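Local coordinates for Endoglucanase(Endo-1,4-beta-glucanase)protein (Pseudomonas stutzeri, PDB 6R2J) that probably hydrolyses internal beta-1,4-glycosidic bonds of cellulose as a family 5 endoglucanase and is seen here with cellobiose bound, at residues N17-G22 against P287-Y292; Y36-K41 against F74-L79; F59-V64 against Y116-S121. All coordinates share one frame; numbering follows the deposited sequence. Where two conformers were deposited one is given.

Interaction 1: residues N17-G22 against P287-Y292; sequences NISGAG and PGWGTY
Ser19 tucks its side chain against the main chain of Pro287 and the pyrrole side of the Trp289 indole. Ser19 OG gives its proton to Pro287 O at 2.6 Å. The carbonyl is met at a C=O...O angle of 126°, and OG stands 22° from the carbonyl plane. OG lies between the backbone N and the carbonyl carbon (chi1 53°), which turns it onto the 287-292 segment. Gly285 O is also within hydrogen-bonding reach of this hydroxyl, so two carbonyls must share its single hydrogen. The proline ring comes in beside them, with Pro287 CD 3.2 Å from Ser19 OG.

Trp289 reaches the serine with the nitrogen end of its indole. Trp289 NE1 stands 3.3 Å from Ser19 CB and 3.1 Å from Ser19 OG, but the angle to OG is too poor for a hydrogen bond. The indole N-H is used on Gly285 O instead. The ring lies oblique to the hydroxyl. Phe23 meets the indole edge-to-face, and the Trp283 ring meets it at a steep angle.

The backbone around Ser19 is unusual. The peptide bond from Ser19 to Gly20 is cis, and Ser19 O is buried with no polar partner in the model. On the other segment, a type II' turn runs from Trp289 to Tyr292, closed by Tyr292 N to Trp289 O at 2.8 Å.

Strands 14-18 and 280-285 are neighbours in the sheet, and Ser19 and Pro287 follow shortly after their ends. The side chain of Trp289 is about 11 Å from a bound beta-D-glucopyranose. Joining the loops after the first and last strands in this way is part of the closure of a TIM barrel, at the end where family 5 enzymes carry their active site.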
ATOM      1  N   ASN A  17      -2.073  -3.914   5.506  1.00  6.61           N
ATOM      2  CA  ASN A  17      -1.795  -2.543   5.868  1.00  6.68           C
ATOM      3  C   ASN A  17      -1.887  -2.402   7.389  1.00  6.95           C
ATOM      4  O   ASN A  17      -2.825  -2.916   8.007  1.00  6.77           O
ATOM      5  CB  ASN A  17      -2.818  -1.625   5.222  1.00  6.55           C
ATOM      6  CG  ASN A  17      -2.624  -1.488   3.738  1.00  6.66           C
ATOM      7  OD1 ASN A  17      -1.847  -0.640   3.293  1.00  8.41           O
ATOM      8  ND2 ASN A  17      -3.367  -2.267   2.957  1.00  7.19           N
ATOM      9  N   ILE A  18      -0.940  -1.653   7.976  1.00  6.80           N
ATOM     10  CA  ILE A  18      -0.849  -1.468   9.423  1.00  6.71           C
ATOM     11  C   ILE A  18      -0.979   0.004   9.801  1.00  7.47           C
ATOM     12  O   ILE A  18      -0.214   0.851   9.302  1.00  7.17           O
ATOM     13  CB  ILE A  18       0.448  -2.081   9.977  1.00  7.80           C
ATOM     14  CG1 ILE A  18       0.443  -3.603   9.733  1.00  9.05           C
ATOM     15  CG2 ILE A  18       0.587  -1.781  11.472  1.00  8.34           C
ATOM     16  CD1 ILE A  18      -0.547  -4.442  10.607  1.00  8.25           C
ATOM     17  N   SER A  19      -1.941   0.305  10.688  1.00  7.67           N
ATOM     18  CA  SER A  19      -2.251   1.631  11.188  1.00  8.76           C
ATOM     19  C   SER A  19      -1.130   2.100  12.119  1.00  8.92           C
ATOM     20  O   SER A  19      -0.306   1.288  12.583  1.00  9.19           O
ATOM     21  CB  SER A  19      -3.625   1.622  11.868  1.00  9.12           C
ATOM     22  OG  SER A  19      -3.638   0.612  12.818  1.00  9.90           O
ATOM     23  N   GLY A  20      -1.145   3.414  12.476  1.00  7.49           N
ATOM     24  CA  GLY A  20      -2.212   4.372  12.140  1.00  6.36           C
ATOM     25  C   GLY A  20      -1.596   5.750  12.003  1.00  7.87           C
ATOM     26  O   GLY A  20      -2.156   6.720  12.443  1.00  8.84           O
ATOM     27  N   ALA A  21      -0.415   5.841  11.375  1.00  9.28           N
ATOM     28  CA  ALA A  21       0.370   7.077  11.264  1.00  8.62           C
ATOM     29  C   ALA A  21      -0.218   8.077  10.270  1.00  7.32           C
ATOM     30  O   ALA A  21       0.211   9.240  10.262  1.00  7.43           O
ATOM     31  CB  ALA A  21       1.818   6.735  10.867  1.00  9.50           C
ATOM     32  N   GLY A  22      -1.162   7.645   9.440  1.00  6.89           N
ATOM     33  CA  GLY A  22      -1.882   8.518   8.556  1.00  7.98           C
ATOM     34  C   GLY A  22      -3.272   8.867   9.011  1.00  8.91           C
ATOM     35  O   GLY A  22      -4.016   9.478   8.237  1.00  9.98           O
ATOM     36  N   PRO A 287      -3.114  -0.794  15.382  1.00  9.09           N
ATOM     37  CA  PRO A 287      -3.813  -0.101  16.471  1.00  7.83           C
ATOM     38  C   PRO A 287      -4.806   0.971  16.028  1.00  8.73           C
ATOM     39  O   PRO A 287      -4.714   1.560  14.952  1.00  8.83           O
ATOM     40  CB  PRO A 287      -2.678   0.554  17.260  1.00  6.94           C
ATOM     41  CG  PRO A 287      -1.683   0.897  16.197  1.00  7.95           C
ATOM     42  CD  PRO A 287      -1.725  -0.302  15.241  1.00  8.35           C
ATOM     43  N   GLY A 288      -5.776   1.204  16.919  1.00  8.58           N
ATOM     44  CA  GLY A 288      -6.691   2.296  16.775  1.00  8.26           C
ATOM     45  C   GLY A 288      -7.915   2.071  15.925  1.00  9.29           C
ATOM     46  O   GLY A 288      -8.628   3.041  15.666  1.00 11.16           O
ATOM     47  N   TRP A 289      -8.212   0.841  15.510  1.00  9.53           N
ATOM     48  CA  TRP A 289      -9.360   0.608  14.643  1.00 11.96           C
ATOM     49  C   TRP A 289     -10.668   0.291  15.377  1.00 11.29           C
ATOM     50  O   TRP A 289     -11.725   0.181  14.720  1.00 11.91           O
ATOM     51  CB  TRP A 289      -9.053  -0.551  13.712  1.00 12.56           C
ATOM     52  CG  TRP A 289      -8.072  -0.247  12.644  1.00 10.40           C
ATOM     53  CD1 TRP A 289      -6.851  -0.820  12.469  1.00  9.70           C
ATOM     54  CD2 TRP A 289      -8.251   0.664  11.558  1.00 10.33           C
ATOM     55  NE1 TRP A 289      -6.245  -0.299  11.356  1.00  8.50           N
ATOM     56  CE2 TRP A 289      -7.089   0.611  10.777  1.00  9.24           C
ATOM     57  CE3 TRP A 289      -9.283   1.528  11.179  1.00  9.71           C
ATOM     58  CZ2 TRP A 289      -6.921   1.376   9.647  1.00 10.22           C
ATOM     59  CZ3 TRP A 289      -9.107   2.305  10.054  1.00 10.43           C
ATOM     60  CH2 TRP A 289      -7.940   2.213   9.299  1.00 10.76           C
ATOM     61  N   GLY A 290     -10.638   0.157  16.698  1.00 11.28           N
ATOM     62  CA  GLY A 290     -11.866  -0.139  17.417  1.00 11.63           C
ATOM     63  C   GLY A 290     -12.626  -1.277  16.761  1.00 10.92           C
ATOM     64  O   GLY A 290     -12.067  -2.336  16.462  1.00 11.42           O
ATOM     65  N   THR A 291     -13.921  -1.060  16.524  1.00 11.67           N
ATOM     66  CA  THR A 291     -14.776  -2.064  15.908  1.00 12.71           C
ATOM     67  C   THR A 291     -14.969  -1.831  14.413  1.00 12.53           C
ATOM     68  O   THR A 291     -15.948  -2.310  13.840  1.00 14.13           O
ATOM     69  CB  THR A 291     -16.114  -2.173  16.648  1.00 14.67           C
ATOM     70  OG1 THR A 291     -16.780  -0.910  16.653  1.00 15.48           O
ATOM     71  CG2 THR A 291     -15.872  -2.633  18.068  1.00 15.28           C
ATOM     72  N   TYR A 292     -14.058  -1.113  13.765  1.00 11.26           N
ATOM     73  CA  TYR A 292     -14.104  -0.968  12.312  1.00 11.60           C
ATOM     74  C   TYR A 292     -14.369  -2.323  11.643  1.00 12.81           C
ATOM     75  O   TYR A 292     -13.657  -3.314  11.878  1.00 11.97           O
ATOM     76  CB  TYR A 292     -12.786  -0.332  11.855  1.00 11.14           C
ATOM     77  CG  TYR A 292     -12.622  -0.052  10.379  1.00 11.45           C
ATOM     78  CD1 TYR A 292     -13.649   0.485   9.625  1.00 11.02           C
ATOM     79  CD2 TYR A 292     -11.420  -0.344   9.745  1.00 11.44           C
ATOM     80  CE1 TYR A 292     -13.480   0.727   8.241  1.00 12.03           C
ATOM     81  CE2 TYR A 292     -11.230  -0.106   8.383  1.00 10.65           C
ATOM     82  CZ  TYR A 292     -12.246   0.442   7.628  1.00 12.12           C
ATOM     83  OH  TYR A 292     -12.008   0.672   6.264  1.00 13.79           O
TER

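Interaction 2: residues Y36-K41 against F74-L79; sequences YFYPEK and FDQIRL
Tyr38 and Leu79 make the closest backbone approach, with CA atoms 7.2 Å apart. Segment 36-41 is an extended loop leading into helix 41-49. Segment 74-79 is the first part of helix 74-89. Tyr36 and Tyr38, two residues apart, both point at the helix. Gln76 and Leu79, about one turn apart, receive them.

Leu79 CB sits over the face of the Tyr38 ring, 3.7 Å from its centroid and 14° off the ring normal. This is a CH-pi contact. Leu79 CD1 and CD2 extend over the same ring.

The Gln76 amide bridges both phenols. Its CG is anti to the backbone N (chi1 -169°) and the chain then bends at chi2, which brings the amide round to the loop. Tyr38 OH donates to Gln76 OE1 at 2.8 Å, coming from above the carbonyl plane rather than along a lone pair. Gln76 NE2 donates to Tyr36 OH at 3.0 Å, and that oxygen lies in the amide plane. The two bonds use opposite ends of the amide and so fix which way round it sits. Arg63 and Val64 pack against Gln76 from helix 61-64.

Glu40 occupies the N-cap position of helix 41-49 and forms a salt bridge with Lys82 farther along helix 74-89. The contact belongs to the outer layer of a (beta/alpha)8 barrel, where the loop after the first strand lies on the helix after the second.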
ATOM      1  N   TYR A  36      -3.047  10.177  15.731  1.00  8.61           N
ATOM      2  CA  TYR A  36      -2.506   9.075  14.965  1.00  8.12           C
ATOM      3  C   TYR A  36      -1.683   8.226  15.922  1.00  7.95           C
ATOM      4  O   TYR A  36      -1.457   8.587  17.078  1.00  9.00           O
ATOM      5  CB  TYR A  36      -1.689   9.561  13.763  1.00 10.12           C
ATOM      6  CG  TYR A  36      -0.414  10.318  14.132  1.00 11.83           C
ATOM      7  CD1 TYR A  36       0.769   9.635  14.390  1.00 11.24           C
ATOM      8  CD2 TYR A  36      -0.396  11.714  14.235  1.00 10.02           C
ATOM      9  CE1 TYR A  36       1.910  10.296  14.717  1.00 11.41           C
ATOM     10  CE2 TYR A  36       0.750  12.377  14.565  1.00  9.64           C
ATOM     11  CZ  TYR A  36       1.912  11.666  14.806  1.00 10.09           C
ATOM     12  OH  TYR A  36       3.078  12.326  15.123  1.00 10.66           O
ATOM     13  N   PHE A  37      -1.279   7.062  15.437  1.00  7.78           N
ATOM     14  CA  PHE A  37      -0.703   6.029  16.279  1.00  8.33           C
ATOM     15  C   PHE A  37       0.285   5.239  15.436  1.00  8.47           C
ATOM     16  O   PHE A  37       0.100   5.048  14.239  1.00  8.48           O
ATOM     17  CB  PHE A  37      -1.752   5.019  16.801  1.00  9.83           C
ATOM     18  CG  PHE A  37      -3.025   5.649  17.217  1.00 10.01           C
ATOM     19  CD1 PHE A  37      -3.060   6.414  18.354  1.00  9.75           C
ATOM     20  CD2 PHE A  37      -4.174   5.533  16.454  1.00 10.52           C
ATOM     21  CE1 PHE A  37      -4.218   7.042  18.745  1.00 10.02           C
ATOM     22  CE2 PHE A  37      -5.312   6.176  16.827  1.00 10.15           C
ATOM     23  CZ  PHE A  37      -5.346   6.906  17.982  1.00 10.23           C
ATOM     24  N   TYR A  38       1.285   4.769  16.072  1.00 10.77           N
ATOM     25  CA  TYR A  38       2.279   3.845  15.556  1.00  8.95           C
ATOM     26  C   TYR A  38       2.169   2.477  16.240  1.00  8.39           C
ATOM     27  O   TYR A  38       1.807   2.369  17.412  1.00  8.77           O
ATOM     28  CB  TYR A  38       3.671   4.454  15.767  1.00  9.12           C
ATOM     29  CG  TYR A  38       4.091   5.323  14.595  1.00  8.35           C
ATOM     30  CD1 TYR A  38       3.573   6.584  14.420  1.00  9.22           C
ATOM     31  CD2 TYR A  38       4.986   4.853  13.643  1.00  8.90           C
ATOM     32  CE1 TYR A  38       3.958   7.369  13.343  1.00 10.47           C
ATOM     33  CE2 TYR A  38       5.370   5.622  12.553  1.00  9.35           C
ATOM     34  CZ  TYR A  38       4.870   6.881  12.404  1.00  9.34           C
ATOM     35  OH  TYR A  38       5.257   7.632  11.307  1.00 10.44           O
ATOM     36  N   PRO A  39       2.411   1.414  15.486  1.00  8.47           N
ATOM     37  CA  PRO A  39       2.266   0.077  16.043  1.00  9.09           C
ATOM     38  C   PRO A  39       3.416  -0.250  16.991  1.00  9.20           C
ATOM     39  O   PRO A  39       4.456   0.420  17.031  1.00  9.02           O
ATOM     40  CB  PRO A  39       2.272  -0.822  14.799  1.00 10.42           C
ATOM     41  CG  PRO A  39       3.085  -0.038  13.766  1.00 10.70           C
ATOM     42  CD  PRO A  39       2.778   1.407  14.050  1.00  8.73           C
ATOM     43  N   GLU A  40       3.194  -1.316  17.761  1.00  7.82           N
ATOM     44  CA  GLU A  40       4.127  -1.839  18.741  1.00  9.05           C
ATOM     45  C   GLU A  40       4.555  -3.244  18.340  1.00  8.52           C
ATOM     46  O   GLU A  40       4.027  -3.830  17.389  1.00  8.96           O
ATOM     47  CB  GLU A  40       3.484  -1.872  20.120  1.00 10.36           C
ATOM     48  CG  GLU A  40       3.091  -0.503  20.607  1.00 13.02           C
ATOM     49  CD  GLU A  40       4.305   0.364  20.953  1.00 15.88           C
ATOM     50  OE1 GLU A  40       5.468  -0.129  20.887  1.00 17.22           O
ATOM     51  OE2 GLU A  40       4.076   1.541  21.319  1.00 18.08           O
ATOM     52  N   LYS A  41       5.490  -3.809  19.111  1.00  8.14           N
ATOM     53  CA  LYS A  41       5.999  -5.138  18.793  1.00  9.40           C
ATOM     54  C   LYS A  41       4.885  -6.179  18.727  1.00  9.90           C
ATOM     55  O   LYS A  41       4.997  -7.162  17.974  1.00 12.13           O
ATOM     56  CB  LYS A  41       7.055  -5.543  19.814  1.00 11.10           C
ATOM     57  CG  LYS A  41       6.567  -5.597  21.262  1.00 13.82           C
ATOM     58  CD  LYS A  41       7.656  -6.257  22.138  1.00 16.94           C
ATOM     59  CE  LYS A  41       7.257  -6.360  23.609  1.00 18.87           C
ATOM     60  NZ  LYS A  41       7.294  -5.014  24.260  1.00 21.11           N
ATOM     61  N   PHE A  74      12.484  14.911  13.145  1.00 10.89           N
ATOM     62  CA  PHE A  74      13.323  13.860  13.730  1.00 10.95           C
ATOM     63  C   PHE A  74      12.492  12.780  14.412  1.00 11.05           C
ATOM     64  O   PHE A  74      12.728  11.587  14.214  1.00 12.16           O
ATOM     65  CB  PHE A  74      14.256  14.549  14.729  1.00 11.92           C
ATOM     66  CG  PHE A  74      15.262  13.648  15.376  1.00 16.63           C
ATOM     67  CD1 PHE A  74      16.452  13.321  14.728  1.00 18.94           C
ATOM     68  CD2 PHE A  74      15.025  13.125  16.647  1.00 18.88           C
ATOM     69  CE1 PHE A  74      17.381  12.492  15.329  1.00 20.28           C
ATOM     70  CE2 PHE A  74      15.940  12.280  17.246  1.00 20.06           C
ATOM     71  CZ  PHE A  74      17.132  11.985  16.598  1.00 20.99           C
ATOM     72  N   ASP A  75      11.512  13.166  15.220  1.00 12.90           N
ATOM     73  CA  ASP A  75      10.742  12.153  15.941  1.00 12.67           C
ATOM     74  C   ASP A  75       9.907  11.292  14.990  1.00  9.56           C
ATOM     75  O   ASP A  75       9.672  10.122  15.270  1.00 11.14           O
ATOM     76  CB  ASP A  75       9.815  12.803  16.970  1.00 14.66           C
ATOM     77  CG  ASP A  75      10.541  13.327  18.201  1.00 18.37           C
ATOM     78  OD1 ASP A  75      11.591  12.764  18.575  1.00 19.81           O
ATOM     79  OD2 ASP A  75      10.045  14.311  18.811  1.00 19.82           O
ATOM     80  N   GLN A  76       9.368  11.873  13.912  1.00  8.61           N
ATOM     81  CA  GLN A  76       8.567  11.090  12.979  1.00  7.61           C
ATOM     82  C   GLN A  76       9.453  10.099  12.244  1.00  8.14           C
ATOM     83  O   GLN A  76       9.097   8.920  12.099  1.00  7.42           O
ATOM     84  CB  GLN A  76       7.815  12.032  12.031  1.00  8.37           C
ATOM     85  CG  GLN A  76       6.738  11.348  11.168  1.00 10.05           C
ATOM     86  CD  GLN A  76       5.392  11.091  11.871  1.00  9.70           C
ATOM     87  OE1 GLN A  76       4.577  10.311  11.371  1.00  9.13           O
ATOM     88  NE2 GLN A  76       5.163  11.737  13.031  1.00  9.45           N
ATOM     89  N   ILE A  77      10.641  10.542  11.843  1.00  9.71           N
ATOM     90  CA  ILE A  77      11.602   9.621  11.237  1.00 12.09           C
ATOM     91  C   ILE A  77      11.942   8.486  12.208  1.00 11.50           C
ATOM     92  O   ILE A  77      11.974   7.308  11.830  1.00 11.57           O
ATOM     93  CB  ILE A  77      12.868  10.370  10.766  1.00 11.82           C
ATOM     94  CG1 ILE A  77      12.556  11.484   9.763  1.00 12.28           C
ATOM     95  CG2 ILE A  77      13.887   9.399  10.143  1.00 12.42           C
ATOM     96  CD1 ILE A  77      12.022  10.996   8.442  1.00 12.80           C
ATOM     97  N   ARG A  78      12.246   8.834  13.464  1.00 12.63           N
ATOM     98  CA  ARG A  78      12.510   7.849  14.514  1.00 14.13           C
ATOM     99  C   ARG A  78      11.340   6.876  14.645  1.00 12.74           C
ATOM    100  O   ARG A  78      11.535   5.666  14.801  1.00 13.38           O
ATOM    101  CB  ARG A  78      12.829   8.625  15.813  1.00 18.04           C
ATOM    102  CG  ARG A  78      13.150   7.811  17.087  1.00 23.21           C
ATOM    103  CD  ARG A  78      13.002   8.649  18.430  1.00 26.81           C
ATOM    104  NE  ARG A  78      11.786   9.485  18.454  1.00 29.25           N
ATOM    105  CZ  ARG A  78      10.535   9.025  18.556  1.00 29.86           C
ATOM    106  NH1 ARG A  78      10.300   7.719  18.692  1.00 29.77           N
ATOM    107  NH2 ARG A  78       9.518   9.887  18.545  1.00 30.76           N
ATOM    108  N   LEU A  79      10.111   7.372  14.509  1.00 11.95           N
ATOM    109  CA  LEU A  79       8.951   6.489  14.624  1.00 10.06           C
ATOM    110  C   LEU A  79       8.862   5.538  13.434  1.00  8.56           C
ATOM    111  O   LEU A  79       8.508   4.363  13.591  1.00  8.71           O
ATOM    112  CB  LEU A  79       7.689   7.342  14.720  1.00  9.38           C
ATOM    113  CG  LEU A  79       7.380   7.990  16.065  1.00 10.42           C
ATOM    114  CD1 LEU A  79       6.380   9.117  15.881  1.00 10.32           C
ATOM    115  CD2 LEU A  79       6.872   6.895  17.018  1.00 10.63           C
TER

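Interaction 3: residues F59-V64 against Y116-S121; sequences FIWERV and YEAYAS
Trp61 and Tyr119 meet obliquely, their ring planes 39° apart. The centroid of the six-membered ring of Trp61 is 5.7 Å from that of Tyr119. Trp61 CZ3 comes within 3.7 Å of Tyr119 CD1. The far end of the indole also rests on the helix backbone: Trp61 CH2 is 3.6 Å from Tyr119 CA. Beside it, Trp61 CZ2 is 3.6 Å from Ala118 O. The tryptophan thus lies on the main chain as much as on side chains, and the methyl of Ala118 adds a looser contact.

Both aromatic side chains leave their backbones with CG anti to N. For Trp61 (chi1 -179°) this carries the indole out across the 9.2 Å that separates its CA from that of Tyr119. The polar ends are held by other residues. Trp61 NE1 is hydrogen-bonded to Gln65 OE1, and Tyr119 OH to Ile141 O, so the polar group of each ring has a partner outside the pair while the apolar parts touch.

Tyr104 packs on the indole, and Met98 of strand 93-98 touches both Trp61 and Tyr119. Trp152 and Ala159 of helix 152-166 also meet the tyrosine. The short, weakly bonded helical turn at 61-64, which follows strand 54-59, is thereby joined to the start of helix 116-130, near the end of strand 93-98.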
ATOM      1  N   PHE A  59       1.954   6.659   6.070  1.00  7.46           N
ATOM      2  CA  PHE A  59       2.332   7.840   6.821  1.00  6.12           C
ATOM      3  C   PHE A  59       1.954   9.016   5.926  1.00  8.34           C
ATOM      4  O   PHE A  59       1.622   8.849   4.731  1.00  8.31           O
ATOM      5  CB  PHE A  59       3.809   7.746   7.191  1.00  5.23           C
ATOM      6  CG  PHE A  59       4.712   7.964   6.029  1.00  6.28           C
ATOM      7  CD1 PHE A  59       4.981   6.934   5.154  1.00  6.25           C
ATOM      8  CD2 PHE A  59       5.221   9.238   5.757  1.00  6.70           C
ATOM      9  CE1 PHE A  59       5.793   7.144   4.050  1.00  7.14           C
ATOM     10  CE2 PHE A  59       6.008   9.470   4.664  1.00  6.92           C
ATOM     11  CZ  PHE A  59       6.321   8.421   3.814  1.00  7.97           C
ATOM     12  N   ILE A  60       1.983  10.227   6.491  1.00  8.12           N
ATOM     13  CA  ILE A  60       1.715  11.407   5.678  1.00  8.31           C
ATOM     14  C   ILE A  60       2.922  12.336   5.620  1.00  7.63           C
ATOM     15  O   ILE A  60       3.689  12.482   6.579  1.00  8.53           O
ATOM     16  CB  ILE A  60       0.401  12.149   6.028  1.00  8.41           C
ATOM     17  CG1 ILE A  60       0.430  12.679   7.464  1.00  9.00           C
ATOM     18  CG2 ILE A  60      -0.821  11.199   5.764  1.00  8.80           C
ATOM     19  CD1 ILE A  60      -0.786  13.524   7.805  1.00  9.04           C
ATOM     20  N   TRP A  61       3.070  12.977   4.473  1.00  5.76           N
ATOM     21  CA  TRP A  61       4.163  13.921   4.259  1.00  7.18           C
ATOM     22  C   TRP A  61       4.138  15.050   5.300  1.00  7.44           C
ATOM     23  O   TRP A  61       5.184  15.430   5.845  1.00  7.38           O
ATOM     24  CB  TRP A  61       4.076  14.401   2.800  1.00  8.05           C
ATOM     25  CG  TRP A  61       5.095  15.355   2.337  1.00  8.27           C
ATOM     26  CD1 TRP A  61       6.157  15.880   3.043  1.00  7.58           C
ATOM     27  CD2 TRP A  61       5.136  15.948   1.036  1.00  8.31           C
ATOM     28  NE1 TRP A  61       6.835  16.777   2.254  1.00  7.98           N
ATOM     29  CE2 TRP A  61       6.242  16.828   1.015  1.00  7.51           C
ATOM     30  CE3 TRP A  61       4.338  15.822  -0.117  1.00  7.53           C
ATOM     31  CZ2 TRP A  61       6.576  17.565  -0.107  1.00  8.83           C
ATOM     32  CZ3 TRP A  61       4.660  16.577  -1.219  1.00  8.53           C
ATOM     33  CH2 TRP A  61       5.768  17.450  -1.204  1.00  9.25           C
ATOM     34  N   GLU A  62       2.936  15.526   5.652  1.00  8.10           N
ATOM     35  CA  GLU A  62       2.796  16.659   6.561  1.00  7.47           C
ATOM     36  C   GLU A  62       3.372  16.376   7.944  1.00  7.72           C
ATOM     37  O   GLU A  62       3.708  17.315   8.668  1.00 10.03           O
ATOM     38  CB  GLU A  62       1.316  17.034   6.659  1.00  7.40           C
ATOM     39  CG  GLU A  62       0.743  17.653   5.379  1.00  8.47           C
ATOM     40  CD  GLU A  62       0.169  16.624   4.387  1.00  9.58           C
ATOM     41  OE1 GLU A  62       0.373  15.413   4.584  1.00  9.31           O
ATOM     42  OE2 GLU A  62      -0.478  17.035   3.393  1.00  9.80           O
ATOM     43  N   ARG A  63       3.494  15.121   8.337  1.00  8.20           N
ATOM     44  CA  ARG A  63       4.060  14.798   9.634  1.00  8.41           C
ATOM     45  C   ARG A  63       5.560  14.551   9.574  1.00  8.31           C
ATOM     46  O   ARG A  63       6.210  14.641  10.621  1.00  8.55           O
ATOM     47  CB  ARG A  63       3.279  13.628  10.273  1.00  8.69           C
ATOM     48  CG  ARG A  63       1.877  14.029  10.718  1.00  4.87           C
ATOM     49  CD  ARG A  63       0.988  12.866  11.158  1.00  6.74           C
ATOM     50  NE  ARG A  63      -0.321  13.392  11.585  1.00  6.75           N
ATOM     51  CZ  ARG A  63      -1.509  12.808  11.399  1.00  7.21           C
ATOM     52  NH1 ARG A  63      -1.604  11.636  10.811  1.00  7.43           N
ATOM     53  NH2 ARG A  63      -2.620  13.400  11.838  1.00  7.27           N
ATOM     54  N   VAL A  64       6.107  14.189   8.397  1.00  8.76           N
ATOM     55  CA  VAL A  64       7.567  14.072   8.239  0.59  8.21           C
ATOM     56  C   VAL A  64       8.187  15.420   7.891  1.00  8.30           C
ATOM     57  O   VAL A  64       9.373  15.640   8.171  1.00  9.06           O
ATOM     58  CB  VAL A  64       8.072  13.000   7.243  0.59  7.69           C
ATOM     59  CG1 VAL A  64       7.686  11.597   7.723  0.59  7.49           C
ATOM     60  CG2 VAL A  64       7.593  13.318   5.824  0.59  6.78           C
ATOM     61  N   TYR A 116       7.045  20.185  -8.047  1.00 13.63           N
ATOM     62  CA  TYR A 116       7.616  18.861  -8.186  1.00 13.51           C
ATOM     63  C   TYR A 116       8.936  18.719  -7.433  1.00 14.27           C
ATOM     64  O   TYR A 116       9.236  17.645  -6.903  1.00 15.61           O
ATOM     65  CB  TYR A 116       7.863  18.656  -9.669  1.00 13.13           C
ATOM     66  CG  TYR A 116       6.676  18.281 -10.500  1.00 10.99           C
ATOM     67  CD1 TYR A 116       5.463  17.888  -9.933  1.00  9.99           C
ATOM     68  CD2 TYR A 116       6.798  18.253 -11.881  1.00 11.22           C
ATOM     69  CE1 TYR A 116       4.410  17.455 -10.733  1.00  9.00           C
ATOM     70  CE2 TYR A 116       5.752  17.868 -12.676  1.00 11.10           C
ATOM     71  CZ  TYR A 116       4.567  17.466 -12.104  1.00 10.45           C
ATOM     72  OH  TYR A 116       3.570  17.097 -12.957  1.00 10.34           O
ATOM     73  N   GLU A 117       9.761  19.774  -7.419  1.00 13.91           N
ATOM     74  CA  GLU A 117      11.043  19.732  -6.717  1.00 14.45           C
ATOM     75  C   GLU A 117      10.873  19.525  -5.213  1.00 12.87           C
ATOM     76  O   GLU A 117      11.773  18.992  -4.558  1.00 12.77           O
ATOM     77  CB  GLU A 117      11.829  21.022  -7.018  1.00 17.25           C
ATOM     78  CG  GLU A 117      13.294  21.067  -6.520  1.00 22.21           C
ATOM     79  CD  GLU A 117      13.993  19.682  -6.456  1.00 25.29           C
ATOM     80  OE1 GLU A 117      14.507  19.301  -5.373  1.00 25.35           O
ATOM     81  OE2 GLU A 117      14.036  18.983  -7.498  1.00 27.36           O
ATOM     82  N   ALA A 118       9.765  19.984  -4.635  1.00 11.91           N
ATOM     83  CA  ALA A 118       9.551  19.802  -3.203  1.00 12.00           C
ATOM     84  C   ALA A 118       9.261  18.343  -2.866  1.00 10.53           C
ATOM     85  O   ALA A 118       9.693  17.832  -1.828  1.00 10.03           O
ATOM     86  CB  ALA A 118       8.412  20.715  -2.764  1.00 13.19           C
ATOM     87  N   TYR A 119       8.500  17.682  -3.726  1.00  9.46           N
ATOM     88  CA  TYR A 119       8.214  16.258  -3.606  1.00  7.06           C
ATOM     89  C   TYR A 119       9.465  15.417  -3.838  1.00  8.79           C
ATOM     90  O   TYR A 119       9.781  14.533  -3.043  1.00 10.28           O
ATOM     91  CB  TYR A 119       7.120  15.974  -4.625  1.00  6.48           C
ATOM     92  CG  TYR A 119       6.538  14.628  -4.641  1.00  6.97           C
ATOM     93  CD1 TYR A 119       6.084  14.027  -3.480  1.00  7.11           C
ATOM     94  CD2 TYR A 119       6.400  13.952  -5.829  1.00  7.66           C
ATOM     95  CE1 TYR A 119       5.537  12.763  -3.502  1.00  7.49           C
ATOM     96  CE2 TYR A 119       5.853  12.680  -5.864  1.00  8.07           C
ATOM     97  CZ  TYR A 119       5.418  12.081  -4.694  1.00  7.31           C
ATOM     98  OH  TYR A 119       4.864  10.802  -4.746  1.00  7.68           O
ATOM     99  N   ALA A 120      10.190  15.669  -4.936  1.00 10.03           N
ATOM    100  CA  ALA A 120      11.455  14.979  -5.162  1.00  8.84           C
ATOM    101  C   ALA A 120      12.394  15.069  -3.953  1.00  9.75           C
ATOM    102  O   ALA A 120      12.996  14.064  -3.553  1.00 10.70           O
ATOM    103  CB  ALA A 120      12.115  15.547  -6.412  1.00 10.94           C
ATOM    104  N   SER A 121      12.544  16.266  -3.366  1.00 11.62           N
ATOM    105  CA  SER A 121      13.496  16.441  -2.266  1.00 14.19           C
ATOM    106  C   SER A 121      13.090  15.618  -1.051  1.00 14.33           C
ATOM    107  O   SER A 121      13.925  14.944  -0.438  1.00 15.82           O
ATOM    108  CB  SER A 121      13.617  17.917  -1.875  1.00 17.00           C
ATOM    109  OG  SER A 121      14.252  18.040  -0.618  1.00 19.14           O
TER

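All three contacts lie within one barrel built on an eight-stranded parallel sheet. Interaction 1 joins the loops after its first and last strands, and along the chain it encloses the other two. Interactions 2 and 3 interleave, their segments running 36-41, 59-64, 74-79, 116-121. The centres of interactions 1 and 2 are about 13 Å apart, those of 2 and 3 about 17 Å, and those of 1 and 3 about 22 Å. Direct links tie them together. Gly20 N probably bonds to Phe37 O, and Ala21 O to Arg63 NH1, while Tyr36 and Gln76 pack on Arg63. Segments that follow adjacent strands, loops and helices alike, thus touch in succession from the 280-285 side to helix 116-130.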